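Local coordinates for protein ADP-ribosyltransferase (Staphylococcus aureus, PDB 1OJQ) that transfers ADP-ribose from NAD+ to a target protein, acting as a mono-ADP-ribosyltransferase of the C3 exoenzyme type, at residues Leu89-Ser94 with Thr187-Gly192. Numbering follows the deposited sequence.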
ATOM      1  N   LEU A  89       6.353  12.169   5.137  1.00 10.71           N
ATOM      2  CA  LEU A  89       5.439  13.279   4.859  1.00 11.37           C
ATOM      3  C   LEU A  89       5.425  13.715   3.405  1.00 15.98           C
ATOM      4  O   LEU A  89       4.466  14.378   2.975  1.00 22.31           O
ATOM      5  CB  LEU A  89       5.803  14.473   5.739  1.00 19.70           C
ATOM      6  CG  LEU A  89       5.553  14.390   7.233  1.00 17.92           C
ATOM      7  CD1 LEU A  89       5.985  15.704   7.882  1.00 22.91           C
ATOM      8  CD2 LEU A  89       4.100  14.092   7.580  1.00 16.59           C
ATOM      9  N   ASP A  90       6.436  13.381   2.596  1.00 15.30           N
ATOM     10  CA  ASP A  90       6.459  13.862   1.211  1.00 19.56           C
ATOM     11  C   ASP A  90       5.362  13.211   0.390  1.00 19.41           C
ATOM     12  O   ASP A  90       5.053  13.638  -0.720  1.00 16.91           O
ATOM     13  CB  ASP A  90       7.809  13.630   0.534  1.00 20.48           C
ATOM     14  CG  ASP A  90       8.246  12.184   0.548  1.00 31.99           C
ATOM     15  OD1 ASP A  90       7.383  11.285   0.577  1.00 42.33           O
ATOM     16  OD2 ASP A  90       9.475  11.943   0.534  1.00 71.36           O
ATOM     17  N   TYR A  91       4.732  12.174   0.936  1.00 13.05           N
ATOM     18  CA  TYR A  91       3.490  11.672   0.347  1.00 12.72           C
ATOM     19  C   TYR A  91       2.485  12.813   0.187  1.00 12.10           C
ATOM     20  O   TYR A  91       1.665  12.738  -0.742  1.00 16.29           O
ATOM     21  CB  TYR A  91       2.920  10.559   1.220  1.00 12.92           C
ATOM     22  CG  TYR A  91       1.491  10.152   0.934  1.00 14.95           C
ATOM     23  CD1 TYR A  91       1.201   9.298  -0.117  1.00 17.83           C
ATOM     24  CD2 TYR A  91       0.458  10.626   1.730  1.00 16.75           C
ATOM     25  CE1 TYR A  91      -0.119   8.952  -0.340  1.00 24.20           C
ATOM     26  CE2 TYR A  91      -0.863  10.287   1.516  1.00 16.80           C
ATOM     27  CZ  TYR A  91      -1.125   9.439   0.461  1.00 26.44           C
ATOM     28  OH  TYR A  91      -2.432   9.064   0.206  1.00 30.14           O
ATOM     29  N   LEU A  92       2.513  13.825   1.047  1.00 11.43           N
ATOM     30  CA  LEU A  92       1.511  14.901   0.995  1.00 12.27           C
ATOM     31  C   LEU A  92       1.884  16.016   0.043  1.00 13.70           C
ATOM     32  O   LEU A  92       1.191  17.033  -0.082  1.00 15.97           O
ATOM     33  CB  LEU A  92       1.318  15.493   2.393  1.00 11.26           C
ATOM     34  CG  LEU A  92       0.898  14.488   3.473  1.00  9.79           C
ATOM     35  CD1 LEU A  92       0.907  15.167   4.833  1.00 10.27           C
ATOM     36  CD2 LEU A  92      -0.454  13.857   3.157  1.00 12.51           C
ATOM     37  N   SER A  93       2.998  15.871  -0.668  1.00 11.58           N
ATOM     38  CA  SER A  93       3.497  17.026  -1.419  1.00 15.98           C
ATOM     39  C   SER A  93       2.682  17.234  -2.682  1.00 21.01           C
ATOM     40  O   SER A  93       2.784  18.244  -3.372  1.00 17.55           O
ATOM     41  CB  SER A  93       4.992  16.848  -1.726  1.00 18.17           C
ATOM     42  OG  SER A  93       5.145  16.043  -2.888  1.00 22.86           O
ATOM     43  N   SER A  94       1.812  16.273  -3.006  1.00 17.45           N
ATOM     44  CA  SER A  94       0.974  16.551  -4.180  1.00 22.44           C
ATOM     45  C   SER A  94      -0.501  16.660  -3.834  1.00 25.59           C
ATOM     46  O   SER A  94      -1.371  16.531  -4.698  1.00 41.30           O
ATOM     47  CB  SER A  94       1.187  15.461  -5.238  1.00 31.62           C
ATOM     48  N   THR A 187      -4.255   0.678  -8.547  1.00  6.96           N
ATOM     49  CA  THR A 187      -5.120   0.649  -7.373  1.00  6.01           C
ATOM     50  C   THR A 187      -5.668   2.046  -7.109  1.00  8.59           C
ATOM     51  O   THR A 187      -4.948   3.035  -7.160  1.00  8.92           O
ATOM     52  CB  THR A 187      -4.367   0.095  -6.141  1.00  8.28           C
ATOM     53  OG1 THR A 187      -4.219  -1.334  -6.281  1.00  8.03           O
ATOM     54  CG2 THR A 187      -5.144   0.312  -4.855  1.00  7.75           C
ATOM     55  N   GLU A 188      -6.969   2.101  -6.815  1.00  6.21           N
ATOM     56  CA  GLU A 188      -7.595   3.358  -6.441  1.00  8.51           C
ATOM     57  C   GLU A 188      -8.187   3.257  -5.047  1.00  8.32           C
ATOM     58  O   GLU A 188      -8.784   2.218  -4.742  1.00  7.91           O
ATOM     59  CB  GLU A 188      -8.737   3.714  -7.398  1.00  8.82           C
ATOM     60  CG  GLU A 188      -8.272   3.830  -8.843  1.00  8.90           C
ATOM     61  CD  GLU A 188      -9.496   3.947  -9.753  1.00 17.77           C
ATOM     62  OE1 GLU A 188     -10.217   2.932  -9.894  1.00 19.99           O
ATOM     63  OE2 GLU A 188      -9.676   5.061 -10.285  1.00 16.69           O
ATOM     64  N   TYR A 189      -8.050   4.322  -4.263  1.00  9.44           N
ATOM     65  CA  TYR A 189      -8.673   4.322  -2.936  1.00  6.40           C
ATOM     66  C   TYR A 189      -9.360   5.670  -2.722  1.00  6.66           C
ATOM     67  O   TYR A 189      -8.828   6.683  -3.188  1.00  7.15           O
ATOM     68  CB  TYR A 189      -7.673   4.041  -1.824  1.00 10.11           C
ATOM     69  CG  TYR A 189      -6.433   4.901  -1.805  1.00 12.09           C
ATOM     70  CD1 TYR A 189      -6.371   6.041  -1.005  1.00 14.15           C
ATOM     71  CD2 TYR A 189      -5.336   4.562  -2.589  1.00 14.23           C
ATOM     72  CE1 TYR A 189      -5.225   6.825  -0.990  1.00 12.99           C
ATOM     73  CE2 TYR A 189      -4.191   5.346  -2.576  1.00 17.17           C
ATOM     74  CZ  TYR A 189      -4.158   6.471  -1.772  1.00 15.67           C
ATOM     75  OH  TYR A 189      -3.023   7.260  -1.756  1.00 19.43           O
ATOM     76  N   ALA A 190     -10.512   5.591  -2.070  1.00  8.88           N
ATOM     77  CA  ALA A 190     -11.344   6.731  -1.728  1.00  9.11           C
ATOM     78  C   ALA A 190     -11.183   7.030  -0.234  1.00  8.13           C
ATOM     79  O   ALA A 190     -11.516   6.198   0.596  1.00  8.08           O
ATOM     80  CB  ALA A 190     -12.807   6.510  -2.057  1.00  9.20           C
ATOM     81  N   VAL A 191     -10.653   8.214   0.058  1.00  9.55           N
ATOM     82  CA  VAL A 191     -10.321   8.542   1.440  1.00  7.07           C
ATOM     83  C   VAL A 191     -11.580   8.843   2.243  1.00  6.91           C
ATOM     84  O   VAL A 191     -12.393   9.662   1.830  1.00 12.16           O
ATOM     85  CB  VAL A 191      -9.355   9.742   1.486  1.00  5.06           C
ATOM     86  CG1 VAL A 191      -9.187  10.188   2.933  1.00  6.41           C
ATOM     87  CG2 VAL A 191      -8.025   9.352   0.856  1.00 10.53           C
ATOM     88  N   GLY A 192     -11.754   8.197   3.388  1.00  5.86           N
ATOM     89  CA  GLY A 192     -12.844   8.415   4.317  1.00  7.77           C
ATOM     90  C   GLY A 192     -12.520   9.523   5.313  1.00 13.12           C
ATOM     91  O   GLY A 192     -13.359  10.381   5.613  1.00 13.47           O
TER
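Tyr91 reaches its phenol out to meet that of Tyr189, and the two hydroxyls join in a hydrogen bond of 2.7 Å between Tyr91 OH and Tyr189 OH. One phenol arrives from the turn and the other from the strand facing it, and each oxygen lies at the edge of the other ring, in its plane. The rings themselves do not stack: Tyr189 OH is 3.6 Å from both CZ and CE1 of Tyr91, and Tyr91 OH lies 3.7 Å from Tyr189 CZ, so the overlap is confined to the phenol ends. With CG anti to the backbone N (chi1 166°), the Tyr91 ring extends from the 3-10 turn toward the strand; Tyr189 has its CG tucked between N and C of its own backbone (chi1 52°), which sends its ring out to the turn. Only the two phenols meet, and the surface buried is small, about 71 Å² in all. The turn is braced by the backbone bond from Leu92 N to Leu89 O, 2.8 Å. It also carries Asp90, an NAD+-binding residue, and thus the tyrosine pair links a loop of the nucleotide site to the central sheet. Tyr189 lies against Ala207, Leu154 and Leu156, while Tyr91 rests on Ile205, placing both phenols over one face of that sheet. On the strand side, residues 187-192 pair with strands 203-209 and 130-133, the latter containing Glu133; on the loop side, Leu89 and Leu92 pack against Ile152 of strand 152-158 and against helix 100-106.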